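Long-range contact in putative NADPH-dependent oxidoreductase (Desulfitobacterium hafniense DCB-2, PDB 3DB2), which is probably an NAD(P)H-dependent dehydrogenase of the GFO/IDH/MocA type, pairing a Rossmann-fold nucleotide-binding domain with a mixed-sheet domain: residues S264-F278 / I289-L303. Residues are numbered along the deposited sequence; the frame is centred on the assembly and turned at random.
Sequences SDVTDEHSTLIKREF and ILRDVKVDFESVDHL. With GOL (glycerol), chain E.
Asp268 OD2 is gripped by two backbone amides: Val300 N reaches its anti lone pair at 3.0 Å across the contact, and Gly130 N is the other donor, while Asp268 OD1 takes Ala131 N. This carboxylate ties the turn leading into strand 271-278 to the loop that follows strand 290-295, the two strands forming an antiparallel beta hairpin at one edge of the mixed sheet of the C-terminal domain. Along the hairpin Lys275 and Val293 exchange N-H...O bonds of 2.8 Å in both directions. On the Ile274 face, Arg276 lies alongside Asp292 with guanidinium and carboxylate nearly coplanar (5°), NE to OD1 at 2.9 Å and NH2 to OD2 at 3.1 Å, both on syn lone pairs. A bend at chi3 (-69°) turns this side-on pair of nitrogens to the acid, and NH1 bonds Gly239 O of the second subunit. A methionine in place of this arginine would probably leave Asp292 without its charged mate and take this donor from the neighbouring subunit's carbonyl. Where the chains part beyond the strands, before closing up again at Asp268 and Ser299, C3 of a glycerol, probably from the crystallisation liquor, lies over one face of the Phe297 ring, offset toward its rim, and Ser271 OG meets the ring edge. Near helix 302-316, Ser264 OG donates to the N-cap Asp301 OD1 at 2.6 Å, from the syn side but 32° out of the carboxylate plane.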
loop_
_atom_site.group_PDB
_atom_site.type_symbol
_atom_site.label_atom_id
_atom_site.label_comp_id
_atom_site.label_asym_id
_atom_site.label_seq_id
_atom_site.Cartn_x
_atom_site.Cartn_y
_atom_site.Cartn_z
ATOM N N SER C 264 -6.265 24.741 10.490
ATOM C CA SER C 264 -7.430 23.889 10.205
ATOM C C SER C 264 -8.361 24.509 9.169
ATOM O O SER C 264 -8.973 23.760 8.389
ATOM C CB SER C 264 -8.087 23.408 11.477
ATOM O OG SER C 264 -8.622 24.507 12.162
ATOM N N ASP C 265 -8.487 25.837 9.041
ATOM C CA ASP C 265 -9.366 26.347 8.016
ATOM C C ASP C 265 -8.786 26.286 6.598
ATOM O O ASP C 265 -9.549 26.512 5.643
ATOM C CB ASP C 265 -9.764 27.801 8.263
ATOM C CG ASP C 265 -8.613 28.767 8.408
ATOM O OD1 ASP C 265 -7.440 28.344 8.482
ATOM O OD2 ASP C 265 -8.925 29.983 8.475
ATOM N N VAL C 266 -7.518 25.987 6.452
ATOM C CA VAL C 266 -6.899 25.883 5.137
ATOM C C VAL C 266 -6.208 24.551 4.856
ATOM O O VAL C 266 -5.516 24.342 3.854
ATOM C CB VAL C 266 -5.865 27.026 4.934
ATOM C CG1 VAL C 266 -6.557 28.367 4.786
ATOM C CG2 VAL C 266 -4.865 27.087 6.080
ATOM N N THR C 267 -6.360 23.581 5.742
ATOM C CA THR C 267 -5.739 22.272 5.595
ATOM C C THR C 267 -6.081 21.635 4.240
ATOM O O THR C 267 -5.193 21.113 3.571
ATOM C CB THR C 267 -6.212 21.306 6.681
ATOM O OG1 THR C 267 -5.764 21.846 7.932
ATOM C CG2 THR C 267 -5.560 19.926 6.581
ATOM N N ASP C 268 -7.362 21.710 3.873
ATOM C CA ASP C 268 -7.752 21.126 2.584
ATOM C C ASP C 268 -7.044 21.732 1.382
ATOM O O ASP C 268 -6.926 21.096 0.327
ATOM C CB ASP C 268 -9.246 21.294 2.395
ATOM C CG ASP C 268 -10.112 20.243 3.055
ATOM O OD1 ASP C 268 -9.878 19.040 2.808
ATOM O OD2 ASP C 268 -11.039 20.588 3.830
ATOM N N GLU C 269 -6.585 22.977 1.485
ATOM C CA GLU C 269 -5.935 23.628 0.356
ATOM C C GLU C 269 -4.539 23.057 0.137
ATOM O O GLU C 269 -3.991 23.234 -0.951
ATOM C CB GLU C 269 -5.800 25.145 0.562
ATOM C CG GLU C 269 -7.141 25.847 0.651
ATOM C CD GLU C 269 -7.023 27.360 0.755
ATOM O OE1 GLU C 269 -6.069 27.944 0.189
ATOM O OE2 GLU C 269 -7.890 27.980 1.404
ATOM N N HIS C 270 -4.011 22.385 1.149
ATOM C CA HIS C 270 -2.706 21.741 1.041
ATOM C C HIS C 270 -2.854 20.230 0.848
ATOM O O HIS C 270 -2.142 19.404 1.418
ATOM C CB HIS C 270 -1.869 22.122 2.261
ATOM C CG HIS C 270 -1.764 23.632 2.253
ATOM N ND1 HIS C 270 -0.645 24.276 1.787
ATOM C CD2 HIS C 270 -2.627 24.605 2.617
ATOM C CE1 HIS C 270 -0.811 25.589 1.874
ATOM N NE2 HIS C 270 -2.004 25.821 2.387
ATOM N N SER C 271 -3.820 19.898 -0.015
ATOM C CA SER C 271 -4.071 18.497 -0.388
ATOM C C SER C 271 -4.430 18.454 -1.868
ATOM O O SER C 271 -4.762 19.479 -2.457
ATOM C CB SER C 271 -5.159 17.901 0.494
ATOM O OG SER C 271 -6.457 18.383 0.197
ATOM N N THR C 272 -4.378 17.277 -2.474
ATOM C CA THR C 272 -4.717 17.094 -3.865
ATOM C C THR C 272 -5.547 15.784 -3.925
ATOM O O THR C 272 -5.153 14.842 -3.228
ATOM C CB THR C 272 -3.594 16.839 -4.870
ATOM O OG1 THR C 272 -2.575 16.057 -4.217
ATOM C CG2 THR C 272 -2.969 18.122 -5.383
ATOM N N LEU C 273 -6.580 15.829 -4.727
ATOM C CA LEU C 273 -7.354 14.607 -4.985
ATOM C C LEU C 273 -7.390 14.420 -6.505
ATOM O O LEU C 273 -7.766 15.368 -7.182
ATOM C CB LEU C 273 -8.740 14.674 -4.390
ATOM C CG LEU C 273 -9.710 13.513 -4.666
ATOM C CD1 LEU C 273 -9.197 12.191 -4.132
ATOM C CD2 LEU C 273 -11.096 13.812 -4.122
ATOM N N ILE C 274 -7.004 13.234 -6.956
ATOM C CA ILE C 274 -6.970 13.021 -8.421
ATOM C C ILE C 274 -7.823 11.806 -8.690
ATOM O O ILE C 274 -7.781 10.850 -7.932
ATOM C CB ILE C 274 -5.521 12.909 -8.885
ATOM C CG1 ILE C 274 -4.810 14.283 -8.985
ATOM C CG2 ILE C 274 -5.443 12.107 -10.174
ATOM C CD1 ILE C 274 -4.969 14.893 -10.371
ATOM N N LYS C 275 -8.637 11.855 -9.735
ATOM C CA LYS C 275 -9.453 10.780 -10.233
ATOM C C LYS C 275 -8.826 10.203 -11.515
ATOM O O LYS C 275 -8.551 10.942 -12.460
ATOM C CB LYS C 275 -10.863 11.248 -10.581
ATOM C CG LYS C 275 -11.908 10.202 -10.868
ATOM C CD LYS C 275 -13.142 10.840 -11.531
ATOM C CE LYS C 275 -14.413 10.059 -11.230
ATOM N NZ LYS C 275 -15.558 10.559 -12.043
ATOM N N ARG C 276 -8.623 8.902 -11.511
ATOM C CA ARG C 276 -8.119 8.198 -12.689
ATOM C C ARG C 276 -9.280 7.421 -13.299
ATOM O O ARG C 276 -9.819 6.541 -12.615
ATOM C CB ARG C 276 -6.955 7.276 -12.348
ATOM C CG ARG C 276 -6.540 6.436 -13.576
ATOM C CD ARG C 276 -5.274 5.630 -13.247
ATOM N NE ARG C 276 -4.188 6.609 -13.119
ATOM C CZ ARG C 276 -2.928 6.245 -12.884
ATOM N NH1 ARG C 276 -2.658 4.950 -12.764
ATOM N NH2 ARG C 276 -1.996 7.184 -12.784
ATOM N N GLU C 277 -9.677 7.745 -14.535
ATOM C CA GLU C 277 -10.886 7.117 -15.068
ATOM C C GLU C 277 -10.691 6.785 -16.535
ATOM O O GLU C 277 -9.749 7.319 -17.114
ATOM C CB GLU C 277 -12.088 8.061 -14.922
ATOM C CG GLU C 277 -11.839 9.334 -15.707
ATOM C CD GLU C 277 -12.947 10.348 -15.673
ATOM O OE1 GLU C 277 -13.995 10.035 -15.089
ATOM O OE2 GLU C 277 -12.721 11.446 -16.226
ATOM N N PHE C 278 -11.551 5.947 -17.093
ATOM C CA PHE C 278 -11.487 5.657 -18.521
ATOM C C PHE C 278 -11.989 6.901 -19.252
ATOM O O PHE C 278 -12.995 7.448 -18.809
ATOM C CB PHE C 278 -12.305 4.434 -18.913
ATOM C CG PHE C 278 -11.958 3.184 -18.129
ATOM C CD1 PHE C 278 -10.802 2.484 -18.452
ATOM C CD2 PHE C 278 -12.765 2.751 -17.097
ATOM C CE1 PHE C 278 -10.472 1.346 -17.740
ATOM C CE2 PHE C 278 -12.448 1.604 -16.391
ATOM C CZ PHE C 278 -11.292 0.913 -16.719
ATOM N N ILE C 289 -8.406 3.901 -22.875
ATOM C CA ILE C 289 -7.536 5.017 -22.547
ATOM C C ILE C 289 -7.944 5.573 -21.174
ATOM O O ILE C 289 -9.141 5.613 -20.885
ATOM C CB ILE C 289 -7.596 6.205 -23.513
ATOM C CG1 ILE C 289 -6.656 7.361 -23.175
ATOM C CG2 ILE C 289 -9.034 6.702 -23.587
ATOM C CD1 ILE C 289 -5.222 7.112 -23.571
ATOM N N LEU C 290 -6.950 5.989 -20.411
ATOM C CA LEU C 290 -7.182 6.550 -19.081
ATOM C C LEU C 290 -6.773 8.016 -18.983
ATOM O O LEU C 290 -5.789 8.473 -19.582
ATOM C CB LEU C 290 -6.407 5.709 -18.069
ATOM C CG LEU C 290 -6.838 4.264 -17.850
ATOM C CD1 LEU C 290 -5.824 3.537 -16.973
ATOM C CD2 LEU C 290 -8.225 4.210 -17.235
ATOM N N ARG C 291 -7.524 8.794 -18.204
ATOM C CA ARG C 291 -7.134 10.163 -17.894
ATOM C C ARG C 291 -7.157 10.394 -16.373
ATOM O O ARG C 291 -8.016 9.807 -15.719
ATOM C CB ARG C 291 -8.036 11.173 -18.580
ATOM C CG ARG C 291 -9.469 11.222 -18.101
ATOM C CD ARG C 291 -10.166 12.493 -18.578
ATOM N NE ARG C 291 -11.559 12.548 -18.163
ATOM C CZ ARG C 291 -12.662 12.373 -18.867
ATOM N NH1 ARG C 291 -12.643 12.101 -20.164
ATOM N NH2 ARG C 291 -13.855 12.470 -18.271
ATOM N N ASP C 292 -6.229 11.223 -15.939
ATOM C CA ASP C 292 -6.118 11.689 -14.555
ATOM C C ASP C 292 -6.648 13.117 -14.444
ATOM O O ASP C 292 -6.113 14.038 -15.063
ATOM C CB ASP C 292 -4.690 11.638 -14.025
ATOM C CG ASP C 292 -4.188 10.238 -13.740
ATOM O OD1 ASP C 292 -5.006 9.295 -13.751
ATOM O OD2 ASP C 292 -2.974 10.060 -13.499
ATOM N N VAL C 293 -7.698 13.305 -13.659
ATOM C CA VAL C 293 -8.396 14.557 -13.508
ATOM C C VAL C 293 -8.361 15.086 -12.064
ATOM O O VAL C 293 -8.665 14.346 -11.116
ATOM C CB VAL C 293 -9.892 14.448 -13.871
ATOM C CG1 VAL C 293 -10.472 15.860 -13.837
ATOM C CG2 VAL C 293 -10.105 13.812 -15.227
ATOM N N LYS C 294 -8.006 16.357 -11.930
ATOM C CA LYS C 294 -8.011 16.977 -10.607
ATOM C C LYS C 294 -9.435 17.161 -10.110
ATOM O O LYS C 294 -10.335 17.567 -10.850
ATOM C CB LYS C 294 -7.295 18.333 -10.570
ATOM C CG LYS C 294 -6.747 18.550 -9.157
ATOM C CD LYS C 294 -5.689 19.637 -9.057
ATOM C CE LYS C 294 -5.523 20.090 -7.601
ATOM N NZ LYS C 294 -5.942 21.503 -7.424
ATOM N N VAL C 295 -9.649 16.841 -8.830
ATOM C CA VAL C 295 -10.948 16.930 -8.183
ATOM C C VAL C 295 -10.856 18.059 -7.159
ATOM O O VAL C 295 -10.048 17.955 -6.229
ATOM C CB VAL C 295 -11.411 15.644 -7.488
ATOM C CG1 VAL C 295 -12.786 15.803 -6.870
ATOM C CG2 VAL C 295 -11.429 14.480 -8.472
ATOM N N ASP C 296 -11.657 19.096 -7.383
ATOM C CA ASP C 296 -11.676 20.197 -6.385
ATOM C C ASP C 296 -12.909 20.066 -5.506
ATOM O O ASP C 296 -13.865 19.373 -5.843
ATOM C CB ASP C 296 -11.544 21.540 -7.085
ATOM C CG ASP C 296 -10.137 21.691 -7.644
ATOM O OD1 ASP C 296 -9.172 21.726 -6.848
ATOM O OD2 ASP C 296 -9.955 21.730 -8.876
ATOM N N PHE C 297 -12.877 20.702 -4.336
ATOM C CA PHE C 297 -13.828 20.554 -3.261
ATOM C C PHE C 297 -13.697 21.726 -2.279
ATOM O O PHE C 297 -12.628 22.348 -2.164
ATOM C CB PHE C 297 -13.648 19.217 -2.501
ATOM C CG PHE C 297 -12.197 18.961 -2.119
ATOM C CD1 PHE C 297 -11.641 19.518 -0.977
ATOM C CD2 PHE C 297 -11.392 18.169 -2.917
ATOM C CE1 PHE C 297 -10.323 19.300 -0.669
ATOM C CE2 PHE C 297 -10.069 17.959 -2.613
ATOM C CZ PHE C 297 -9.516 18.536 -1.483
ATOM N N GLU C 298 -14.759 22.051 -1.542
ATOM C CA GLU C 298 -14.663 23.154 -0.610
ATOM C C GLU C 298 -13.863 22.705 0.618
ATOM O O GLU C 298 -13.882 21.534 1.001
ATOM C CB GLU C 298 -16.019 23.646 -0.111
ATOM C CG GLU C 298 -16.922 24.271 -1.162
ATOM C CD GLU C 298 -16.277 25.435 -1.890
ATOM O OE1 GLU C 298 -16.052 26.495 -1.270
ATOM O OE2 GLU C 298 -16.019 25.273 -3.107
ATOM N N SER C 299 -13.199 23.666 1.225
ATOM C CA SER C 299 -12.459 23.457 2.465
ATOM C C SER C 299 -13.449 23.392 3.622
ATOM O O SER C 299 -14.483 24.039 3.545
ATOM C CB SER C 299 -11.466 24.592 2.708
ATOM O OG SER C 299 -10.464 24.610 1.708
ATOM N N VAL C 300 -13.081 22.650 4.660
ATOM C CA VAL C 300 -13.800 22.518 5.907
ATOM C C VAL C 300 -12.783 22.659 7.031
ATOM O O VAL C 300 -11.751 21.957 6.972
ATOM C CB VAL C 300 -14.485 21.138 6.037
ATOM C CG1 VAL C 300 -15.229 20.987 7.349
ATOM C CG2 VAL C 300 -15.408 20.916 4.858
ATOM N N ASP C 301 -13.097 23.527 7.973
ATOM C CA ASP C 301 -12.318 23.765 9.187
ATOM C C ASP C 301 -12.535 22.566 10.126
ATOM O O ASP C 301 -13.401 22.592 10.999
ATOM C CB ASP C 301 -12.693 25.069 9.884
ATOM C CG ASP C 301 -11.694 25.441 10.969
ATOM O OD1 ASP C 301 -11.103 24.507 11.543
ATOM O OD2 ASP C 301 -11.466 26.643 11.247
ATOM N N HIS C 302 -11.742 21.529 9.895
ATOM C CA HIS C 302 -11.954 20.210 10.517
ATOM C C HIS C 302 -11.968 20.280 12.031
ATOM O O HIS C 302 -12.746 19.589 12.695
ATOM C CB HIS C 302 -10.915 19.253 9.970
ATOM C CG HIS C 302 -9.465 19.483 10.212
ATOM N ND1 HIS C 302 -8.741 18.826 11.192
ATOM C CD2 HIS C 302 -8.583 20.309 9.605
ATOM C CE1 HIS C 302 -7.488 19.233 11.161
ATOM N NE2 HIS C 302 -7.361 20.144 10.203
ATOM N N LEU C 303 -11.121 21.138 12.617
ATOM C CA LEU C 303 -11.052 21.147 14.090
ATOM C C LEU C 303 -12.210 21.958 14.648
ATOM O O LEU C 303 -12.853 21.632 15.643
ATOM C CB LEU C 303 -9.699 21.711 14.546
ATOM C CG LEU C 303 -8.454 20.985 14.060
ATOM C CD1 LEU C 303 -7.210 21.647 14.637
ATOM C CD2 LEU C 303 -8.522 19.517 14.446
HETATM C C1 GOL E . -7.345 22.162 -2.318
HETATM O O1 GOL E . -8.355 23.131 -2.173
HETATM C C2 GOL E . -7.645 21.404 -3.587
HETATM O O2 GOL E . -6.664 20.440 -3.854
HETATM C C3 GOL E . -9.158 21.006 -3.641
HETATM O O3 GOL E . -10.072 21.998 -4.186
HETATM O O HOH W 1 -9.337 22.723 5.594
HETATM O O HOH W 2 -7.487 18.315 -5.570
#